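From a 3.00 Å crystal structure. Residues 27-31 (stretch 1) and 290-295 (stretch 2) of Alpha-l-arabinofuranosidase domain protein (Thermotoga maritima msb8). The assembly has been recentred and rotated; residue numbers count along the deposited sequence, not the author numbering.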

ATOM      1  N   HIS A  27       3.053  -0.212  14.722  1.00 37.28           N
ATOM      2  CA  HIS A  27       3.803  -0.665  15.892  1.00 30.44           C
ATOM      3  C   HIS A  27       3.284  -2.030  16.331  1.00 30.89           C
ATOM      4  O   HIS A  27       2.768  -2.219  17.441  1.00 34.68           O
ATOM      5  CB  HIS A  27       3.691   0.317  17.043  1.00 15.39           C
ATOM      6  CG  HIS A  27       4.566   1.530  16.893  1.00 27.96           C
ATOM      7  ND1 HIS A  27       5.335   2.038  17.930  1.00 10.51           N
ATOM      8  CD2 HIS A  27       4.752   2.372  15.840  1.00 22.32           C
ATOM      9  CE1 HIS A  27       5.948   3.138  17.514  1.00 28.33           C
ATOM     10  NE2 HIS A  27       5.608   3.367  16.255  1.00 24.80           N
ATOM     11  N   LEU A  28       3.460  -2.986  15.432  1.00 22.63           N
ATOM     12  CA  LEU A  28       3.026  -4.329  15.641  1.00 28.29           C
ATOM     13  C   LEU A  28       4.199  -5.320  15.609  1.00 36.18           C
ATOM     14  O   LEU A  28       4.912  -5.400  14.609  1.00 38.32           O
ATOM     15  CB  LEU A  28       2.003  -4.658  14.547  1.00 28.69           C
ATOM     16  CG  LEU A  28       1.228  -5.973  14.568  1.00 37.37           C
ATOM     17  CD1 LEU A  28       0.189  -5.875  13.526  1.00 37.63           C
ATOM     18  CD2 LEU A  28       2.121  -7.171  14.313  1.00 42.96           C
ATOM     19  N   GLY A  29       4.395  -6.078  16.688  1.00 42.81           N
ATOM     20  CA  GLY A  29       5.469  -7.063  16.695  1.00 43.32           C
ATOM     21  C   GLY A  29       6.820  -6.457  16.422  1.00 43.48           C
ATOM     22  O   GLY A  29       7.240  -5.573  17.158  1.00 42.36           O
ATOM     23  N   ARG A  30       7.493  -6.919  15.375  1.00 39.49           N
ATOM     24  CA  ARG A  30       8.804  -6.386  15.036  1.00 44.43           C
ATOM     25  C   ARG A  30       8.836  -5.453  13.825  1.00 47.68           C
ATOM     26  O   ARG A  30       9.888  -5.298  13.223  1.00 65.60           O
ATOM     27  CB  ARG A  30       9.811  -7.513  14.770  1.00 44.08           C
ATOM     28  CG  ARG A  30       9.993  -8.515  15.901  1.00 44.76           C
ATOM     29  CD  ARG A  30      11.250  -9.384  15.712  1.00 43.90           C
ATOM     30  NE  ARG A  30      11.203 -10.186  14.485  1.00 56.48           N
ATOM     31  CZ  ARG A  30      11.979  -9.994  13.408  1.00 59.34           C
ATOM     32  NH1 ARG A  30      12.892  -9.023  13.380  1.00 50.36           N
ATOM     33  NH2 ARG A  30      11.828 -10.764  12.336  1.00 40.61           N
ATOM     34  N   CYS A  31       7.722  -4.830  13.450  1.00 40.20           N
ATOM     35  CA  CYS A  31       7.735  -3.931  12.300  1.00 26.78           C
ATOM     36  C   CYS A  31       8.622  -2.700  12.558  1.00 37.13           C
ATOM     37  O   CYS A  31       9.423  -2.307  11.703  1.00 23.41           O
ATOM     38  CB  CYS A  31       6.325  -3.472  11.985  1.00 25.81           C
ATOM     39  SG  CYS A  31       6.321  -2.367  10.605  1.00 31.08           S
ATOM     40  N   ASP A 290      -1.357 -14.506  14.914  1.00 35.52           N
ATOM     41  CA  ASP A 290      -0.892 -14.200  16.253  1.00 31.24           C
ATOM     42  C   ASP A 290      -0.774 -12.681  16.341  1.00 37.64           C
ATOM     43  O   ASP A 290      -1.600 -11.977  15.762  1.00 47.34           O
ATOM     44  CB  ASP A 290       0.483 -14.818  16.481  1.00 38.80           C
ATOM     45  CG  ASP A 290       1.515 -14.368  15.452  1.00 45.17           C
ATOM     46  OD1 ASP A 290       1.443 -13.214  14.961  1.00 32.34           O
ATOM     47  OD2 ASP A 290       2.416 -15.180  15.152  1.00 45.51           O
ATOM     48  N   ASN A 291       0.241 -12.185  17.057  1.00 34.81           N
ATOM     49  CA  ASN A 291       0.468 -10.753  17.203  1.00 36.67           C
ATOM     50  C   ASN A 291       1.897 -10.295  16.865  1.00 39.68           C
ATOM     51  O   ASN A 291       2.418  -9.293  17.422  1.00 30.01           O
ATOM     52  CB  ASN A 291       0.097 -10.338  18.622  1.00 49.13           C
ATOM     53  CG  ASN A 291       0.945 -11.010  19.656  1.00 62.43           C
ATOM     54  OD1 ASN A 291       0.886 -10.650  20.827  1.00 73.58           O
ATOM     55  ND2 ASN A 291       1.744 -11.995  19.244  1.00 54.84           N
ATOM     56  N   LYS A 292       2.503 -11.057  15.939  1.00 36.95           N
ATOM     57  CA  LYS A 292       3.833 -10.814  15.359  1.00 40.70           C
ATOM     58  C   LYS A 292       3.527 -10.773  13.854  1.00 36.86           C
ATOM     59  O   LYS A 292       4.165 -10.055  13.067  1.00 31.94           O
ATOM     60  CB  LYS A 292       4.807 -11.959  15.667  1.00 45.35           C
ATOM     61  CG  LYS A 292       5.797 -11.672  16.798  1.00 54.30           C
ATOM     62  CD  LYS A 292       5.087 -11.531  18.154  1.00 64.39           C
ATOM     63  CE  LYS A 292       6.060 -11.160  19.276  1.00 69.65           C
ATOM     64  NZ  LYS A 292       6.835  -9.887  19.015  1.00 73.27           N
ATOM     65  N   LEU A 293       2.527 -11.561  13.477  1.00 37.08           N
ATOM     66  CA  LEU A 293       2.066 -11.627  12.106  1.00 44.17           C
ATOM     67  C   LEU A 293       3.188 -11.736  11.103  1.00 51.05           C
ATOM     68  O   LEU A 293       3.207 -10.987  10.121  1.00 50.37           O
ATOM     69  CB  LEU A 293       1.244 -10.382  11.799  1.00 42.97           C
ATOM     70  CG  LEU A 293      -0.267 -10.557  11.815  1.00 49.46           C
ATOM     71  CD1 LEU A 293      -0.677 -11.640  12.805  1.00 45.89           C
ATOM     72  CD2 LEU A 293      -0.895  -9.228  12.163  1.00 43.37           C
ATOM     73  N   GLU A 294       4.127 -12.655  11.316  1.00 47.29           N
ATOM     74  CA  GLU A 294       5.223 -12.756  10.363  1.00 40.90           C
ATOM     75  C   GLU A 294       4.962 -13.833   9.295  1.00 41.04           C
ATOM     76  O   GLU A 294       5.515 -14.937   9.301  1.00 38.00           O
ATOM     77  CB  GLU A 294       6.521 -12.933  11.135  1.00 32.81           C
ATOM     78  CG  GLU A 294       6.762 -11.732  12.033  1.00 33.67           C
ATOM     79  CD  GLU A 294       8.093 -11.761  12.759  1.00 39.69           C
ATOM     80  OE1 GLU A 294       8.869 -12.702  12.556  1.00 48.01           O
ATOM     81  OE2 GLU A 294       8.378 -10.836  13.538  1.00 45.59           O
ATOM     82  N   GLU A 295       4.073 -13.451   8.381  1.00 41.19           N
ATOM     83  CA  GLU A 295       3.607 -14.249   7.268  1.00 40.39           C
ATOM     84  C   GLU A 295       4.743 -14.586   6.289  1.00 46.24           C
ATOM     85  O   GLU A 295       5.436 -13.689   5.808  1.00 42.54           O
ATOM     86  CB  GLU A 295       2.520 -13.465   6.549  1.00 28.28           C
ATOM     87  CG  GLU A 295       1.694 -14.262   5.553  1.00 59.15           C
ATOM     88  CD  GLU A 295       0.491 -14.970   6.186  1.00 56.80           C
ATOM     89  OE1 GLU A 295       0.212 -14.672   7.361  1.00 66.92           O
ATOM     90  OE2 GLU A 295      -0.173 -15.804   5.515  1.00 56.35           O
TER

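The most unusual feature of this contact is how closely the two backbones meet at a residue that has no side chain. The CA of G29 lies 4.3 Å from the CA of K292, the closest CA pair between the two stretches, although some 260 residues of sequence separate the stretches. A side chain could not be accommodated here: a CB built in ideal geometry on G29 would point toward the other stretch and sit 3.0 Å from the CA of K292, which is a clash, and 3.5 Å from the O of N291. The local conformation also suits glycine. G29 has a phi of 57° and a psi of -121°, and a positive phi by itself favours this residue.

These angles belong to a type II' beta turn running from L28 to C31, with G29 and R30 at its two central positions. The turn is closed by a backbone hydrogen bond from the N of C31 to the O of L28, 3.1 Å long. Neither stretch contains a regular helix or strand, and no backbone hydrogen bond links one to the other. The G29 N and the O of N291 are 3.8 Å apart, a packing distance.

The second stretch has a brace of its own. D290, its chi1 in the p well, brings OD1 to two successive backbone amides: the N of K292 at 2.6 Å and the N of L293 at a very short 2.5 Å. Both bonds are nearly straight, with angles of 170° and 167°. A short acidic side chain is well suited to this task, because a single carboxylate oxygen can accept from more than one N-H group. The bonds tie together the segment that G29 approaches, while D290 itself makes no contact with the first stretch.

On one flank the contact is apolar. L28, with chi1 and chi2 both t, has its CA-to-CB bond sideways to the other stretch, but the end of its side chain comes nearer. L28 CD1 meets L293 CD2 at 3.8 Å, while L28 CD2 packs 3.7 Å from the O of K292. Both leucines are buried, and a hydrocarbon side chain suits such a place because it has no hydrogen-bonding group of its own to satisfy.

The charged pairing is R30 with E294. The CA-to-CB bond of E294 points toward the first stretch, whereas that of R30 runs sideways and the long side chain carries its guanidinium closer. The R30 NE and E294 OE2 are 3.0 Å apart and form a salt bridge. The hydrogen bond within it is weak, its angle at the hydrogen being 126°. Attraction between opposite charges depends less on direction than a hydrogen bond does, which suits an arginine-glutamate pair to this oblique approach. R30 NH2 is hydrogen-bonded elsewhere in the structure.

K292 shows how a flexible side chain can turn back toward the other stretch. Its CA-to-CB bond points away, yet the side chain bends so that K292 NZ comes within 3.9 Å of G29 CA, a packing contact with a residue that has no side chain.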